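Local structure of putative succinylglutamate desuccinylase / aspartoacylase (3FMC) at residues Phe109-Trp114 with Ala222-Ser227; Asp124-Ala129 with His228-Gly233; Ala132-Glu137 with Phe215-Thr220; Arg102-His107 with Asp211-Val216. The protein probably acts as a zinc-dependent hydrolase of the succinylglutamate desuccinylase/aspartoacylase family. All blocks are in the same frame, centred on the assembly; numbering follows the deposited sequence. Where two conformers were deposited one is given.

Interaction 1: Phe109-Trp114 with Ala222-Ser227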
loop_
_atom_site.group_PDB
_atom_site.type_symbol
_atom_site.label_atom_id
_atom_site.label_comp_id
_atom_site.label_asym_id
_atom_site.label_seq_id
_atom_site.Cartn_x
_atom_site.Cartn_y
_atom_site.Cartn_z
ATOM N N PHE C 109 -21.991 29.978 -3.743
ATOM C CA PHE C 109 -22.795 31.195 -3.772
ATOM C C PHE C 109 -23.649 31.355 -5.055
ATOM O O PHE C 109 -23.333 30.835 -6.151
ATOM C CB PHE C 109 -21.950 32.426 -3.447
ATOM C CG PHE C 109 -20.978 32.806 -4.506
ATOM C CD1 PHE C 109 -19.704 32.237 -4.557
ATOM C CD2 PHE C 109 -21.309 33.768 -5.441
ATOM C CE1 PHE C 109 -18.824 32.623 -5.540
ATOM C CE2 PHE C 109 -20.433 34.146 -6.410
ATOM C CZ PHE C 109 -19.205 33.587 -6.477
ATOM N N ASN C 110 -24.773 32.042 -4.903
ATOM C CA ASN C 110 -25.720 32.178 -6.015
ATOM C C ASN C 110 -25.201 33.252 -6.959
ATOM O O ASN C 110 -25.115 34.425 -6.584
ATOM C CB ASN C 110 -27.134 32.466 -5.489
ATOM C CG ASN C 110 -28.163 32.580 -6.604
ATOM O OD1 ASN C 110 -27.917 33.195 -7.627
ATOM N ND2 ASN C 110 -29.330 31.992 -6.395
ATOM N N ILE C 111 -24.824 32.834 -8.168
ATOM C CA ILE C 111 -24.201 33.735 -9.143
ATOM C C ILE C 111 -25.229 34.695 -9.754
ATOM O O ILE C 111 -24.915 35.859 -10.029
ATOM C CB ILE C 111 -23.380 32.935 -10.211
ATOM C CG1 ILE C 111 -22.176 32.304 -9.515
ATOM C CG2 ILE C 111 -22.914 33.849 -11.356
ATOM C CD1 ILE C 111 -21.371 31.273 -10.339
ATOM N N GLU C 112 -26.441 34.211 -9.947
ATOM C CA GLU C 112 -27.520 35.083 -10.420
ATOM C C GLU C 112 -27.655 36.266 -9.447
ATOM O O GLU C 112 -27.616 37.406 -9.869
ATOM C CB GLU C 112 -28.835 34.307 -10.600
ATOM C CG GLU C 112 -30.033 35.183 -11.025
ATOM C CD GLU C 112 -29.757 36.019 -12.304
ATOM O OE1 GLU C 112 -29.404 35.414 -13.342
ATOM O OE2 GLU C 112 -29.906 37.267 -12.252
ATOM N N VAL C 113 -27.754 35.990 -8.143
ATOM C CA VAL C 113 -27.855 37.046 -7.125
ATOM C C VAL C 113 -26.613 37.898 -7.082
ATOM O O VAL C 113 -26.687 39.112 -7.006
ATOM C CB VAL C 113 -28.181 36.455 -5.705
ATOM C CG1 VAL C 113 -28.066 37.522 -4.596
ATOM C CG2 VAL C 113 -29.568 35.822 -5.715
ATOM N N TRP C 114 -25.439 37.281 -7.145
ATOM C CA TRP C 114 -24.204 38.059 -7.150
ATOM C C TRP C 114 -24.218 38.990 -8.368
ATOM O O TRP C 114 -23.856 40.162 -8.276
ATOM C CB TRP C 114 -22.978 37.137 -7.232
ATOM C CG TRP C 114 -21.692 37.855 -7.069
ATOM C CD1 TRP C 114 -20.950 37.929 -5.920
ATOM C CD2 TRP C 114 -20.958 38.605 -8.071
ATOM N NE1 TRP C 114 -19.809 38.653 -6.147
ATOM C CE2 TRP C 114 -19.801 39.104 -7.444
ATOM C CE3 TRP C 114 -21.179 38.908 -9.435
ATOM C CZ2 TRP C 114 -18.859 39.872 -8.115
ATOM C CZ3 TRP C 114 -20.249 39.675 -10.104
ATOM C CH2 TRP C 114 -19.095 40.158 -9.439
ATOM N N ALA C 222 -20.857 34.240 -17.122
ATOM C CA ALA C 222 -21.038 34.675 -18.517
ATOM C C ALA C 222 -22.435 34.278 -18.975
ATOM O O ALA C 222 -23.118 35.065 -19.669
ATOM C CB ALA C 222 -19.973 34.043 -19.412
ATOM N N GLU C 223 -22.869 33.089 -18.565
ATOM C CA GLU C 223 -24.228 32.569 -18.883
ATOM C C GLU C 223 -25.296 33.449 -18.285
ATOM O O GLU C 223 -26.281 33.810 -18.943
ATOM C CB GLU C 223 -24.409 31.122 -18.355
ATOM C CG GLU C 223 -23.601 30.071 -19.106
ATOM C CD GLU C 223 -23.709 28.665 -18.497
ATOM O OE1 GLU C 223 -24.245 28.506 -17.360
ATOM O OE2 GLU C 223 -23.231 27.720 -19.175
ATOM N N VAL C 224 -25.126 33.765 -17.002
ATOM C CA VAL C 224 -26.045 34.648 -16.297
ATOM C C VAL C 224 -26.104 36.022 -16.964
ATOM O O VAL C 224 -27.178 36.532 -17.178
ATOM C CB VAL C 224 -25.689 34.769 -14.803
ATOM C CG1 VAL C 224 -26.446 35.945 -14.137
ATOM C CG2 VAL C 224 -25.960 33.383 -14.102
ATOM N N ALA C 225 -24.956 36.620 -17.259
ATOM C CA ALA C 225 -24.917 37.943 -17.911
ATOM C C ALA C 225 -25.643 37.894 -19.283
ATOM O O ALA C 225 -26.468 38.783 -19.616
ATOM C CB ALA C 225 -23.465 38.435 -18.040
ATOM N N SER C 226 -25.358 36.848 -20.075
ATOM C CA SER C 226 -26.015 36.662 -21.406
ATOM C C SER C 226 -27.529 36.485 -21.305
ATOM O O SER C 226 -28.285 36.918 -22.187
ATOM C CB SER C 226 -25.423 35.456 -22.158
ATOM O OG SER C 226 -24.063 35.714 -22.434
ATOM N N SER C 227 -27.994 35.806 -20.258
ATOM C CA SER C 227 -29.430 35.661 -20.063
ATOM C C SER C 227 -30.075 37.054 -19.877
ATOM O O SER C 227 -31.276 37.209 -20.133
ATOM C CB SER C 227 -29.755 34.737 -18.874
ATOM O OG SER C 227 -29.534 35.415 -17.651
#
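Val224 packs against Ile111 and Glu112 in the first turn of helix 111-118. The apolar part is light: Val224 CG2 meets Ile111 CG2 at 4.1 Å, the two side chains crossing at a slant. The other part is polar against apolar, with Glu112 OE1 only 3.1 Å from Val224 CG1, a tight approach. Glu112 reaches it because CG stands anti to the backbone N (chi1 177°) and the chain then folds at chi2, while OE2 is taken by Gln116. With an alanine in place of Glu112, Val224 CG1 would probably lose its cover and Gln116 NE2 its acceptor. Hydrogen bonds lie within each segment. Asn110 is at the N-cap position, and its OD1 accepts from Val113 N at 2.8 Å, the donor lying above the carbonyl plane; Ser227 OG donates to Val224 O at 2.6 Å. At the surface, the first turn of helix 111-118 thus leans on the last turns of helix 210-227, and Trp114 on its other flank turns to helix 123-142, where it touches Leu126 and Phe130.

Interaction 2: Asp124-Ala129 with His228-Gly233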
loop_
_atom_site.group_PDB
_atom_site.type_symbol
_atom_site.label_atom_id
_atom_site.label_comp_id
_atom_site.label_asym_id
_atom_site.label_seq_id
_atom_site.Cartn_x
_atom_site.Cartn_y
_atom_site.Cartn_z
ATOM N N ASP C 124 -14.848 45.691 -16.408
ATOM C CA ASP C 124 -13.607 45.510 -15.665
ATOM C C ASP C 124 -13.785 45.545 -14.143
ATOM O O ASP C 124 -13.127 44.802 -13.417
ATOM C CB ASP C 124 -12.548 46.545 -16.065
ATOM C CG ASP C 124 -11.923 46.273 -17.437
ATOM O OD1 ASP C 124 -12.148 45.193 -18.037
ATOM O OD2 ASP C 124 -11.168 47.160 -17.905
ATOM N N THR C 125 -14.648 46.406 -13.649
ATOM C CA THR C 125 -14.851 46.476 -12.215
ATOM C C THR C 125 -15.639 45.265 -11.728
ATOM O O THR C 125 -15.398 44.775 -10.628
ATOM C CB THR C 125 -15.562 47.799 -11.848
ATOM O OG1 THR C 125 -14.742 48.881 -12.294
ATOM C CG2 THR C 125 -15.763 47.919 -10.378
ATOM N N LEU C 126 -16.589 44.793 -12.537
ATOM C CA LEU C 126 -17.393 43.616 -12.201
ATOM C C LEU C 126 -16.461 42.377 -12.114
ATOM O O LEU C 126 -16.529 41.603 -11.166
ATOM C CB LEU C 126 -18.515 43.422 -13.223
ATOM C CG LEU C 126 -19.582 42.349 -12.975
ATOM C CD1 LEU C 126 -20.864 42.668 -13.769
ATOM C CD2 LEU C 126 -19.057 40.959 -13.320
ATOM N N ILE C 127 -15.553 42.267 -13.070
ATOM C CA ILE C 127 -14.588 41.161 -13.170
ATOM C C ILE C 127 -13.626 41.157 -11.983
ATOM O O ILE C 127 -13.349 40.113 -11.384
ATOM C CB ILE C 127 -13.833 41.204 -14.546
ATOM C CG1 ILE C 127 -14.815 40.923 -15.678
ATOM C CG2 ILE C 127 -12.648 40.185 -14.610
ATOM C CD1 ILE C 127 -14.198 41.237 -17.055
ATOM N N THR C 128 -13.112 42.320 -11.635
ATOM C CA THR C 128 -12.225 42.444 -10.488
ATOM C C THR C 128 -12.962 42.025 -9.215
ATOM O O THR C 128 -12.405 41.330 -8.363
ATOM C CB THR C 128 -11.686 43.901 -10.393
ATOM O OG1 THR C 128 -10.879 44.153 -11.545
ATOM C CG2 THR C 128 -10.856 44.126 -9.133
ATOM N N ALA C 129 -14.222 42.429 -9.101
ATOM C CA ALA C 129 -15.026 42.107 -7.921
ATOM C C ALA C 129 -15.277 40.595 -7.820
ATOM O O ALA C 129 -15.265 40.021 -6.722
ATOM C CB ALA C 129 -16.348 42.860 -7.962
ATOM N N HIS C 228 -29.291 38.041 -19.438
ATOM C CA HIS C 228 -29.762 39.427 -19.309
ATOM C C HIS C 228 -29.329 40.318 -20.464
ATOM O O HIS C 228 -29.381 41.545 -20.352
ATOM C CB HIS C 228 -29.283 40.042 -17.988
ATOM C CG HIS C 228 -29.884 39.374 -16.808
ATOM N ND1 HIS C 228 -29.201 38.440 -16.064
ATOM C CD2 HIS C 228 -31.140 39.412 -16.313
ATOM C CE1 HIS C 228 -30.003 37.962 -15.130
ATOM N NE2 HIS C 228 -31.189 38.522 -15.270
ATOM N N GLY C 229 -28.909 39.722 -21.580
ATOM C CA GLY C 229 -28.475 40.504 -22.739
ATOM C C GLY C 229 -27.191 41.283 -22.576
ATOM O O GLY C 229 -26.979 42.282 -23.280
ATOM N N ARG C 230 -26.329 40.851 -21.651
ATOM C CA ARG C 230 -25.023 41.478 -21.452
ATOM C C ARG C 230 -23.910 40.474 -21.746
ATOM O O ARG C 230 -23.893 39.352 -21.240
ATOM C CB ARG C 230 -24.856 42.028 -20.043
ATOM C CG ARG C 230 -23.478 42.607 -19.817
ATOM C CD ARG C 230 -23.437 43.294 -18.495
ATOM N NE ARG C 230 -22.145 43.891 -18.188
ATOM C CZ ARG C 230 -21.900 44.537 -17.049
ATOM N NH1 ARG C 230 -22.854 44.672 -16.142
ATOM N NH2 ARG C 230 -20.708 45.068 -16.833
ATOM N N GLU C 231 -23.008 40.891 -22.611
ATOM C CA GLU C 231 -21.958 40.045 -23.026
ATOM C C GLU C 231 -20.724 40.382 -22.222
ATOM O O GLU C 231 -20.146 41.450 -22.366
ATOM C CB GLU C 231 -21.734 40.186 -24.551
ATOM C CG GLU C 231 -20.445 39.581 -25.055
ATOM C CD GLU C 231 -20.352 38.063 -24.949
ATOM O OE1 GLU C 231 -21.352 37.395 -24.631
ATOM O OE2 GLU C 231 -19.244 37.538 -25.238
ATOM N N LEU C 232 -20.347 39.460 -21.344
ATOM C CA LEU C 232 -19.123 39.582 -20.566
ATOM C C LEU C 232 -18.023 38.733 -21.179
ATOM O O LEU C 232 -16.877 39.154 -21.240
ATOM C CB LEU C 232 -19.338 39.095 -19.136
ATOM C CG LEU C 232 -20.253 39.903 -18.228
ATOM C CD1 LEU C 232 -20.420 39.155 -16.923
ATOM C CD2 LEU C 232 -19.659 41.272 -18.013
ATOM N N GLY C 233 -18.387 37.538 -21.625
ATOM C CA GLY C 233 -17.438 36.564 -22.109
ATOM C C GLY C 233 -16.987 35.736 -20.891
ATOM O O GLY C 233 -17.201 36.145 -19.768
#
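Leu126 divides its two methyls between Arg230 and Leu232 in the loop after helix 210-227. From the helix backbone its CB already points at that loop, and CG stands anti to the backbone N (chi1 -173°), which carries the fork outward. At the tip, CD1 lies over one face of the Arg230 guanidinium, 3.7 Å from NH1 and 3.9 Å from CZ. The other methyl, CD2, comes within 4.3 Å of Leu232 CD1, a looser apolar touch, and a less certain one, since Leu232 was modelled in two conformers. Leu126 also packs on Trp114 and Leu121. Arg230 arrives from the opposite direction, fully extended from CG to NE. NH2 makes a salt bridge to Asp123 and a hydrogen bond to Leu121 O, which should help fix the orientation of the group under the methyl. Just before it, Gly229 (phi 68°) is the C-prime residue of a Schellman motif, with Gly229 N to Ser226 O and Arg230 N to Ala225 O, the classic way of ending an alpha helix.

Interaction 3: Ala132-Glu137 with Phe215-Thr220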
loop_
_atom_site.group_PDB
_atom_site.type_symbol
_atom_site.label_atom_id
_atom_site.label_comp_id
_atom_site.label_asym_id
_atom_site.label_seq_id
_atom_site.Cartn_x
_atom_site.Cartn_y
_atom_site.Cartn_z
ATOM N N ALA C 132 -12.222 38.766 -6.721
ATOM C CA ALA C 132 -12.017 38.983 -5.294
ATOM C C ALA C 132 -12.924 38.090 -4.470
ATOM O O ALA C 132 -12.491 37.549 -3.447
ATOM C CB ALA C 132 -12.203 40.491 -4.932
ATOM N N THR C 133 -14.167 37.908 -4.916
ATOM C CA THR C 133 -15.116 37.042 -4.244
ATOM C C THR C 133 -14.617 35.596 -4.250
ATOM O O THR C 133 -14.693 34.904 -3.242
ATOM C CB THR C 133 -16.504 37.107 -4.899
ATOM O OG1 THR C 133 -17.082 38.396 -4.637
ATOM C CG2 THR C 133 -17.465 35.983 -4.381
ATOM N N LEU C 134 -14.117 35.144 -5.393
ATOM C CA LEU C 134 -13.599 33.766 -5.498
ATOM C C LEU C 134 -12.403 33.543 -4.556
ATOM O O LEU C 134 -12.334 32.505 -3.907
ATOM C CB LEU C 134 -13.196 33.436 -6.936
ATOM C CG LEU C 134 -14.281 33.560 -8.012
ATOM C CD1 LEU C 134 -13.662 33.058 -9.356
ATOM C CD2 LEU C 134 -15.570 32.813 -7.682
ATOM N N VAL C 135 -11.482 34.498 -4.523
ATOM C CA VAL C 135 -10.281 34.456 -3.688
ATOM C C VAL C 135 -10.701 34.478 -2.203
ATOM O O VAL C 135 -10.204 33.700 -1.359
ATOM C CB VAL C 135 -9.309 35.591 -4.033
ATOM C CG1 VAL C 135 -8.175 35.725 -2.995
ATOM C CG2 VAL C 135 -8.707 35.383 -5.419
ATOM N N GLU C 136 -11.682 35.292 -1.887
ATOM C CA GLU C 136 -12.147 35.367 -0.500
ATOM C C GLU C 136 -12.851 34.097 -0.055
ATOM O O GLU C 136 -12.765 33.710 1.114
ATOM C CB GLU C 136 -13.068 36.585 -0.283
ATOM C CG GLU C 136 -13.642 36.664 1.169
ATOM C CD GLU C 136 -12.566 36.625 2.288
ATOM O OE1 GLU C 136 -11.409 37.043 2.051
ATOM O OE2 GLU C 136 -12.899 36.177 3.412
ATOM N N GLU C 137 -13.576 33.458 -0.977
ATOM C CA GLU C 137 -14.300 32.232 -0.686
ATOM C C GLU C 137 -13.354 31.061 -0.336
ATOM O O GLU C 137 -13.689 30.194 0.501
ATOM C CB GLU C 137 -15.242 31.869 -1.842
ATOM C CG GLU C 137 -16.510 32.708 -1.887
ATOM C CD GLU C 137 -17.416 32.496 -0.682
ATOM O OE1 GLU C 137 -18.072 31.457 -0.582
ATOM O OE2 GLU C 137 -17.460 33.379 0.174
ATOM N N PHE C 215 -12.763 27.397 -14.123
ATOM C CA PHE C 215 -13.629 28.007 -15.144
ATOM C C PHE C 215 -15.107 28.003 -14.832
ATOM O O PHE C 215 -15.841 28.872 -15.337
ATOM C CB PHE C 215 -13.365 27.434 -16.563
ATOM C CG PHE C 215 -13.791 25.983 -16.749
ATOM C CD1 PHE C 215 -15.115 25.604 -16.698
ATOM C CD2 PHE C 215 -12.856 25.030 -17.122
ATOM C CE1 PHE C 215 -15.483 24.284 -16.919
ATOM C CE2 PHE C 215 -13.219 23.710 -17.362
ATOM C CZ PHE C 215 -14.534 23.336 -17.239
ATOM N N VAL C 216 -15.593 27.061 -14.028
ATOM C CA VAL C 216 -17.042 27.037 -13.820
ATOM C C VAL C 216 -17.598 28.365 -13.292
ATOM O O VAL C 216 -18.669 28.809 -13.772
ATOM C CB VAL C 216 -17.529 25.803 -12.976
ATOM C CG1 VAL C 216 -18.968 25.958 -12.539
ATOM C CG2 VAL C 216 -17.369 24.517 -13.774
ATOM N N PRO C 217 -16.941 29.000 -12.294
ATOM C CA PRO C 217 -17.622 30.227 -11.833
ATOM C C PRO C 217 -17.760 31.277 -12.933
ATOM O O PRO C 217 -18.799 31.953 -13.055
ATOM C CB PRO C 217 -16.701 30.767 -10.711
ATOM C CG PRO C 217 -15.845 29.604 -10.298
ATOM C CD PRO C 217 -15.713 28.725 -11.514
ATOM N N TRP C 218 -16.704 31.409 -13.715
ATOM C CA TRP C 218 -16.676 32.404 -14.822
ATOM C C TRP C 218 -17.603 32.098 -15.985
ATOM O O TRP C 218 -18.154 33.047 -16.609
ATOM C CB TRP C 218 -15.280 32.603 -15.321
ATOM C CG TRP C 218 -14.341 33.113 -14.284
ATOM C CD1 TRP C 218 -13.467 32.385 -13.555
ATOM C CD2 TRP C 218 -14.138 34.489 -13.900
ATOM N NE1 TRP C 218 -12.754 33.208 -12.708
ATOM C CE2 TRP C 218 -13.138 34.501 -12.903
ATOM C CE3 TRP C 218 -14.719 35.705 -14.289
ATOM C CZ2 TRP C 218 -12.680 35.689 -12.299
ATOM C CZ3 TRP C 218 -14.283 36.888 -13.662
ATOM C CH2 TRP C 218 -13.265 36.866 -12.695
ATOM N N TRP C 219 -17.746 30.801 -16.303
ATOM C CA TRP C 219 -18.593 30.361 -17.412
ATOM C C TRP C 219 -20.033 30.582 -16.986
ATOM O O TRP C 219 -20.856 31.084 -17.758
ATOM C CB TRP C 219 -18.384 28.879 -17.684
ATOM C CG TRP C 219 -18.829 28.377 -19.037
ATOM C CD1 TRP C 219 -19.690 28.990 -19.922
ATOM C CD2 TRP C 219 -18.459 27.133 -19.635
ATOM N NE1 TRP C 219 -19.867 28.208 -21.025
ATOM C CE2 TRP C 219 -19.125 27.057 -20.883
ATOM C CE3 TRP C 219 -17.630 26.067 -19.242
ATOM C CZ2 TRP C 219 -18.969 25.967 -21.744
ATOM C CZ3 TRP C 219 -17.492 24.990 -20.093
ATOM C CH2 TRP C 219 -18.168 24.949 -21.328
ATOM N N THR C 220 -20.351 30.188 -15.750
ATOM C CA THR C 220 -21.687 30.400 -15.205
ATOM C C THR C 220 -22.047 31.901 -15.151
ATOM O O THR C 220 -23.177 32.267 -15.452
ATOM C CB THR C 220 -21.790 29.770 -13.812
ATOM O OG1 THR C 220 -21.556 28.355 -13.937
ATOM C CG2 THR C 220 -23.154 30.022 -13.227
#
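Leu134 and Pro217 mark the closest backbone approach, their CA atoms 8.3 Å apart, between helix 123-142 and a helix kinked at the proline, where the N atoms of Pro217 and Trp218 make no bond to the preceding turn. Leu134 supplies all the touching on its side. With CG anti to the carbonyl carbon (chi1 -58°), its two methyls reach both neighbours. CD2 meets the proline ring at Pro217 CB, 3.8 Å away, with CG a little farther off. CD1 also skirts Pro217 CB and comes to the five-membered part of the indole, 3.5 Å from Trp218 NE1 and 3.9 Å from Trp218 CE2, at a slant to the ring. The CB of Trp218 does not aim at the other helix, but its indole swings over to it and also meets Phe130 edge-to-face. Putting an alanine in place of Leu134 would probably open a gap between the two helices and leave the proline ring and the pyrrole side of Trp218 without their shared apolar partner. Across the kink, Val216 O accepts both Thr220 N and Thr220 OG1 (2.9 Å), which reach it from opposite faces of its plane. Leu134 also touches Phe109 and, on helix 150-163, His163. This is buried helix-to-helix packing inside the catalytic domain, in which one leucine joins helix 123-142 to the proline-kinked part of helix 210-227.

Interaction 4: Arg102-His107 with Asp211-Val216. With SO4 (sulfate ion), chain K.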
loop_
_atom_site.group_PDB
_atom_site.type_symbol
_atom_site.label_atom_id
_atom_site.label_comp_id
_atom_site.label_asym_id
_atom_site.label_seq_id
_atom_site.Cartn_x
_atom_site.Cartn_y
_atom_site.Cartn_z
ATOM N N ARG C 102 -9.868 15.672 -7.059
ATOM C CA ARG C 102 -11.302 15.731 -6.826
ATOM C C ARG C 102 -11.564 16.595 -5.583
ATOM O O ARG C 102 -12.680 16.658 -5.108
ATOM C CB ARG C 102 -11.898 14.351 -6.630
ATOM C CG ARG C 102 -11.879 13.539 -7.890
ATOM C CD ARG C 102 -12.667 14.163 -9.038
ATOM N NE ARG C 102 -12.562 13.225 -10.153
ATOM C CZ ARG C 102 -11.547 13.190 -11.024
ATOM N NH1 ARG C 102 -10.616 14.131 -11.041
ATOM N NH2 ARG C 102 -11.518 12.227 -11.940
ATOM N N GLU C 103 -10.526 17.266 -5.081
ATOM C CA GLU C 103 -10.633 18.076 -3.855
ATOM C C GLU C 103 -10.804 19.585 -4.030
ATOM O O GLU C 103 -10.799 20.351 -3.064
ATOM C CB GLU C 103 -9.400 17.786 -3.012
ATOM C CG GLU C 103 -9.450 16.440 -2.301
ATOM C CD GLU C 103 -10.251 16.467 -1.022
ATOM O OE1 GLU C 103 -11.177 17.323 -0.863
ATOM O OE2 GLU C 103 -9.923 15.630 -0.159
ATOM N N TYR C 104 -10.994 20.044 -5.259
ATOM C CA TYR C 104 -11.131 21.509 -5.446
ATOM C C TYR C 104 -12.488 22.003 -4.954
ATOM O O TYR C 104 -13.415 21.225 -4.747
ATOM C CB TYR C 104 -10.785 21.930 -6.895
ATOM C CG TYR C 104 -9.303 21.731 -7.240
ATOM C CD1 TYR C 104 -8.371 22.729 -7.014
ATOM C CD2 TYR C 104 -8.827 20.534 -7.751
ATOM C CE1 TYR C 104 -7.063 22.576 -7.283
ATOM C CE2 TYR C 104 -7.496 20.359 -8.025
ATOM C CZ TYR C 104 -6.591 21.379 -7.779
ATOM O OH TYR C 104 -5.267 21.178 -8.124
ATOM N N LEU C 105 -12.602 23.313 -4.804
ATOM C CA LEU C 105 -13.750 23.954 -4.209
ATOM C C LEU C 105 -14.738 24.453 -5.238
ATOM O O LEU C 105 -14.355 25.230 -6.108
ATOM C CB LEU C 105 -13.248 25.153 -3.398
ATOM C CG LEU C 105 -14.287 26.018 -2.665
ATOM C CD1 LEU C 105 -15.240 25.168 -1.819
ATOM C CD2 LEU C 105 -13.574 27.123 -1.852
ATOM N N ASP C 106 -15.970 23.939 -5.178
ATOM C CA ASP C 106 -17.092 24.388 -6.022
ATOM C C ASP C 106 -17.687 25.526 -5.250
ATOM O O ASP C 106 -18.164 25.344 -4.123
ATOM C CB ASP C 106 -18.127 23.290 -6.155
ATOM C CG ASP C 106 -19.199 23.545 -7.255
ATOM O OD1 ASP C 106 -19.084 24.457 -8.088
ATOM O OD2 ASP C 106 -20.166 22.754 -7.301
ATOM N N HIS C 107 -17.654 26.716 -5.828
ATOM C CA HIS C 107 -18.233 27.856 -5.148
ATOM C C HIS C 107 -19.756 27.724 -5.115
ATOM O O HIS C 107 -20.420 27.619 -6.127
ATOM C CB HIS C 107 -17.743 29.161 -5.745
ATOM C CG HIS C 107 -16.257 29.345 -5.598
ATOM N ND1 HIS C 107 -15.657 29.665 -4.395
ATOM C CD2 HIS C 107 -15.259 29.284 -6.511
ATOM C CE1 HIS C 107 -14.352 29.792 -4.580
ATOM N NE2 HIS C 107 -14.086 29.561 -5.855
ATOM N N ASP C 211 -9.275 22.478 -13.376
ATOM C CA ASP C 211 -9.781 23.236 -14.544
ATOM C C ASP C 211 -11.202 23.674 -14.339
ATOM O O ASP C 211 -11.515 24.851 -14.446
ATOM C CB ASP C 211 -9.549 22.526 -15.887
ATOM C CG ASP C 211 -10.136 21.104 -15.995
ATOM O OD1 ASP C 211 -10.772 20.560 -15.055
ATOM O OD2 ASP C 211 -9.883 20.503 -17.077
ATOM N N GLU C 212 -12.056 22.743 -13.960
ATOM C CA GLU C 212 -13.453 23.071 -13.645
ATOM C C GLU C 212 -13.574 24.093 -12.529
ATOM O O GLU C 212 -14.347 25.041 -12.595
ATOM C CB GLU C 212 -14.166 21.799 -13.233
ATOM C CG GLU C 212 -14.180 20.722 -14.315
ATOM C CD GLU C 212 -14.282 19.309 -13.733
ATOM O OE1 GLU C 212 -14.289 19.131 -12.482
ATOM O OE2 GLU C 212 -14.298 18.380 -14.543
ATOM N N ALA C 213 -12.794 23.908 -11.474
ATOM C CA ALA C 213 -12.844 24.817 -10.342
ATOM C C ALA C 213 -12.495 26.228 -10.808
ATOM O O ALA C 213 -13.043 27.197 -10.315
ATOM C CB ALA C 213 -11.867 24.341 -9.257
ATOM N N ALA C 214 -11.553 26.313 -11.743
ATOM C CA ALA C 214 -11.121 27.589 -12.296
ATOM C C ALA C 214 -12.153 28.202 -13.253
ATOM O O ALA C 214 -12.370 29.416 -13.213
ATOM C CB ALA C 214 -9.809 27.470 -12.996
ATOM N N PHE C 215 -12.763 27.397 -14.123
ATOM C CA PHE C 215 -13.629 28.007 -15.144
ATOM C C PHE C 215 -15.107 28.003 -14.832
ATOM O O PHE C 215 -15.841 28.872 -15.337
ATOM C CB PHE C 215 -13.365 27.434 -16.563
ATOM C CG PHE C 215 -13.791 25.983 -16.749
ATOM C CD1 PHE C 215 -15.115 25.604 -16.698
ATOM C CD2 PHE C 215 -12.856 25.030 -17.122
ATOM C CE1 PHE C 215 -15.483 24.284 -16.919
ATOM C CE2 PHE C 215 -13.219 23.710 -17.362
ATOM C CZ PHE C 215 -14.534 23.336 -17.239
ATOM N N VAL C 216 -15.593 27.061 -14.028
ATOM C CA VAL C 216 -17.042 27.037 -13.820
ATOM C C VAL C 216 -17.598 28.365 -13.292
ATOM O O VAL C 216 -18.669 28.809 -13.772
ATOM C CB VAL C 216 -17.529 25.803 -12.976
ATOM C CG1 VAL C 216 -18.968 25.958 -12.539
ATOM C CG2 VAL C 216 -17.369 24.517 -13.774
HETATM S S SO4 K . -8.128 12.700 -13.319
HETATM O O1 SO4 K . -8.143 13.214 -11.932
HETATM O O2 SO4 K . -9.195 11.714 -13.470
HETATM O O3 SO4 K . -6.839 12.075 -13.750
HETATM O O4 SO4 K . -8.341 13.855 -14.209
HETATM O O HOH W 1 -15.119 26.656 -8.470
#
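Tyr104 and Ala213 meet beside what is probably the active site: the tyrosine side chain lies near, without touching, His43, Glu46 and His172, which may form an empty metal site, consistent with the His-Glu-His zinc site of this clan. The direct contact is methyl on methylene, Ala213 CB standing 3.5 Å from Tyr104 CB, and it continues more loosely toward the ring. With CG beside the backbone N (chi1 -67°), the ring packs on Ala155, Leu158 and Gln159 of helix 150-163, and its OH is hydrogen-bonded to Gln39 NE2. Next to it, Leu105 O and Ala213 O both accept from one water, at 2.9 Å and 2.8 Å from the water oxygen, so a single molecule bridges loop and helix and serves two carbonyls. At the head of segment 102-107, Arg102, bent at chi2, presents its guanidinium edge-on to a sulfate. NH1 donates to SO4 O1 and NH2 to SO4 O2, both at 2.8 Å, but the NH2 bond is the straighter (163° against 140°). Arg91, Asn99 and Asn101 also bind this ion, which probably came from the crystallisation liquor. The two-pronged grip shows a pocket able to hold an anion, and in a family that uses an Asn-Arg pair for acidic substrates it may mark where a substrate carboxylate would lie; the small, apolar Ala213 contact meanwhile lets the loop run close to the helix.

In the fold
From the N terminus, four successive segments, 102-107, 109-114, 124-129 and 132-137, each reach forward some 80 to 110 residues to helix 210-227 or the loop after it. Interaction 4 closes its loop at 211-216, interaction 3 at 215-220, interaction 1 at 222-227 and interaction 2 at 228-233. Interaction 3 is nested inside the loops of both 1 and 2, whereas 1, 2 and 4 cross one another. Interactions 3 and 4 share Phe215 and Val216, and His107 packs against both helix 123-142 and helix 210-227; Trp114 and Thr133 link 1 to 3. Together they tie helices 111-118 and 123-142 and the loop of interaction 4 along helix 210-227 and the loop that follows it.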